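PT26-6P (Thermococcus sp., PDB 2WB7) is of unknown function but is encoded by an extrachromosomal mobile element of a euryarchaeon and combines three domains with novel folds. Local coordinates at residues D265-T270 and L287-P292. Numbering follows the deposited sequence.
Sequences DFIIIT and LITPNP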
loop_
_atom_site.group_PDB
_atom_site.type_symbol
_atom_site.label_atom_id
_atom_site.label_comp_id
_atom_site.label_asym_id
_atom_site.label_seq_id
_atom_site.Cartn_x
_atom_site.Cartn_y
_atom_site.Cartn_z
ATOM N N ASP A 265 0.645 -1.176 -9.985
ATOM C CA ASP A 265 1.355 -2.140 -10.823
ATOM C C ASP A 265 1.517 -3.499 -10.147
ATOM O O ASP A 265 1.295 -4.537 -10.778
ATOM C CB ASP A 265 2.724 -1.599 -11.222
ATOM C CG ASP A 265 2.632 -0.269 -11.954
ATOM O OD1 ASP A 265 1.519 0.069 -12.424
ATOM O OD2 ASP A 265 3.662 0.437 -12.050
ATOM N N PHE A 266 1.917 -3.487 -8.874
ATOM C CA PHE A 266 2.025 -4.707 -8.081
ATOM C C PHE A 266 1.845 -4.428 -6.600
ATOM O O PHE A 266 1.876 -3.276 -6.173
ATOM C CB PHE A 266 3.347 -5.434 -8.340
ATOM C CG PHE A 266 4.572 -4.660 -7.929
ATOM C CD1 PHE A 266 5.272 -5.006 -6.796
ATOM C CD2 PHE A 266 5.040 -3.603 -8.690
ATOM C CE1 PHE A 266 6.411 -4.298 -6.429
ATOM C CE2 PHE A 266 6.170 -2.904 -8.329
ATOM C CZ PHE A 266 6.857 -3.245 -7.205
ATOM N N ILE A 267 1.631 -5.475 -5.817
ATOM C CA ILE A 267 1.326 -5.291 -4.406
ATOM C C ILE A 267 2.132 -6.226 -3.526
ATOM O O ILE A 267 2.690 -7.225 -3.984
ATOM C CB ILE A 267 -0.166 -5.500 -4.106
ATOM C CG1 ILE A 267 -0.488 -6.990 -3.985
ATOM C CG2 ILE A 267 -1.020 -4.894 -5.193
ATOM C CD1 ILE A 267 -1.981 -7.288 -3.899
ATOM N N ILE A 268 2.218 -5.871 -2.255
ATOM C CA ILE A 268 2.841 -6.725 -1.275
ATOM C C ILE A 268 1.831 -7.010 -0.177
ATOM O O ILE A 268 1.248 -6.080 0.405
ATOM C CB ILE A 268 4.079 -6.067 -0.674
ATOM C CG1 ILE A 268 5.149 -5.875 -1.748
ATOM C CG2 ILE A 268 4.611 -6.896 0.487
ATOM C CD1 ILE A 268 6.454 -5.298 -1.199
ATOM N N ILE A 269 1.599 -8.291 0.095
ATOM C CA ILE A 269 0.777 -8.661 1.240
ATOM C C ILE A 269 1.706 -9.131 2.354
ATOM O O ILE A 269 2.692 -9.840 2.088
ATOM C CB ILE A 269 -0.237 -9.768 0.898
ATOM C CG1 ILE A 269 -1.294 -9.234 -0.059
ATOM C CG2 ILE A 269 -0.905 -10.266 2.158
ATOM C CD1 ILE A 269 -1.863 -7.899 0.364
ATOM N N THR A 270 1.424 -8.718 3.587
ATOM C CA THR A 270 2.247 -9.135 4.723
ATOM C C THR A 270 1.468 -10.033 5.654
ATOM O O THR A 270 0.388 -9.672 6.124
ATOM C CB THR A 270 2.745 -7.939 5.576
ATOM O OG1 THR A 270 3.596 -7.080 4.799
ATOM C CG2 THR A 270 3.537 -8.455 6.748
ATOM N N LEU A 287 4.068 -11.585 0.368
ATOM C CA LEU A 287 3.626 -11.988 -0.950
ATOM C C LEU A 287 3.844 -10.830 -1.912
ATOM O O LEU A 287 3.439 -9.697 -1.630
ATOM C CB LEU A 287 2.142 -12.303 -0.887
ATOM C CG LEU A 287 1.545 -12.925 -2.128
ATOM C CD1 LEU A 287 2.467 -14.010 -2.630
ATOM C CD2 LEU A 287 0.234 -13.513 -1.751
ATOM N N ILE A 288 4.495 -11.095 -3.037
ATOM C CA ILE A 288 4.633 -10.088 -4.079
ATOM C C ILE A 288 3.833 -10.528 -5.303
ATOM O O ILE A 288 4.093 -11.579 -5.847
ATOM C CB ILE A 288 6.103 -9.880 -4.466
ATOM C CG1 ILE A 288 6.925 -9.454 -3.252
ATOM C CG2 ILE A 288 6.228 -8.815 -5.538
ATOM C CD1 ILE A 288 8.376 -9.185 -3.584
ATOM N N THR A 289 2.852 -9.737 -5.721
ATOM C CA THR A 289 1.951 -10.142 -6.811
ATOM C C THR A 289 1.865 -9.067 -7.867
ATOM O O THR A 289 1.598 -7.912 -7.544
ATOM C CB THR A 289 0.493 -10.332 -6.318
ATOM O OG1 THR A 289 0.492 -10.818 -4.976
ATOM C CG2 THR A 289 -0.267 -11.305 -7.201
ATOM N N PRO A 290 2.078 -9.432 -9.137
ATOM C CA PRO A 290 1.785 -8.422 -10.138
ATOM C C PRO A 290 0.292 -8.153 -10.034
ATOM O O PRO A 290 -0.466 -9.044 -9.642
ATOM C CB PRO A 290 2.122 -9.124 -11.451
ATOM C CG PRO A 290 1.986 -10.594 -11.137
ATOM C CD PRO A 290 2.518 -10.703 -9.736
ATOM N N ASN A 291 -0.125 -6.929 -10.332
ATOM C CA ASN A 291 -1.527 -6.560 -10.214
ATOM C C ASN A 291 -2.244 -6.793 -11.552
ATOM O O ASN A 291 -2.045 -6.040 -12.519
ATOM C CB ASN A 291 -1.659 -5.118 -9.729
ATOM C CG ASN A 291 -3.057 -4.604 -9.858
ATOM O OD1 ASN A 291 -3.888 -5.226 -10.517
ATOM N ND2 ASN A 291 -3.338 -3.463 -9.235
ATOM N N PRO A 292 -3.085 -7.848 -11.597
ATOM C CA PRO A 292 -3.485 -8.574 -12.811
ATOM C C PRO A 292 -4.081 -7.695 -13.907
ATOM O O PRO A 292 -5.107 -7.044 -13.685
ATOM C CB PRO A 292 -4.550 -9.566 -12.299
ATOM C CG PRO A 292 -4.352 -9.646 -10.809
ATOM C CD PRO A 292 -3.863 -8.284 -10.416
#
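Strands 266-270 and 287-290 run antiparallel, their directions 157° apart and their axes 4.7 Å from each other at closest approach. Ile267 pairs with Thr289 and Ile269 with Leu287 as hydrogen-bonded pairs, each closed by two reciprocal N-H...O bonds, such as Leu287 N to Ile269 O at 2.8 Å; Phe266-Pro290 and Ile268-Ile288 are the non-hydrogen-bonded pairs. In the latter, CA-H...O contacts supplement the ladder, Ile268 CA lying 3.1 Å from Leu287 O. Just beyond the last bridge, Asn291 N donates to Asp265 O at 2.8 Å, approaching from above the carbonyl plane, 30° out of it, unlike the in-plane bonds of the strands. The two strands form a beta hairpin of the second immunoglobulin-like domain, between strands 253-261 and 336-343. Side chains alternate between its faces. Phe266, Ile268 and Ile288 share one, where strand 350-364 meets all three through Val359; this strand belongs to the same sheet, which must curl round, consistent with a sandwich-like build. Phe266 holds CG between backbone N and carbonyl carbon (chi1 64°); its CB lies 3.1 Å from Thr289 O, while the ring runs outward beside Ile288, both side chains pointing the same way, Phe266 CD1 4.1 Å from Ile288 CG2. The CG1 atoms of Ile268 and Ile288, both anti to the carbonyl carbon, meet at 4.3 Å. The other face carries Ile267, Ile269, Leu287 and Thr289, with helix 21-34 packed on Ile267 and Leu287. Ile267 and Thr289 stand side by side, the CG1 methylene against the threonine OG1 and CB. Leu287 and Ile269 touch at their roots, CB to CB at 3.9 Å, before the isoleucine branches turn away. At the hairpin's open end, Asp265 points away from Asn291, its OD2 accepting a hydrogen bond from Ala66 N.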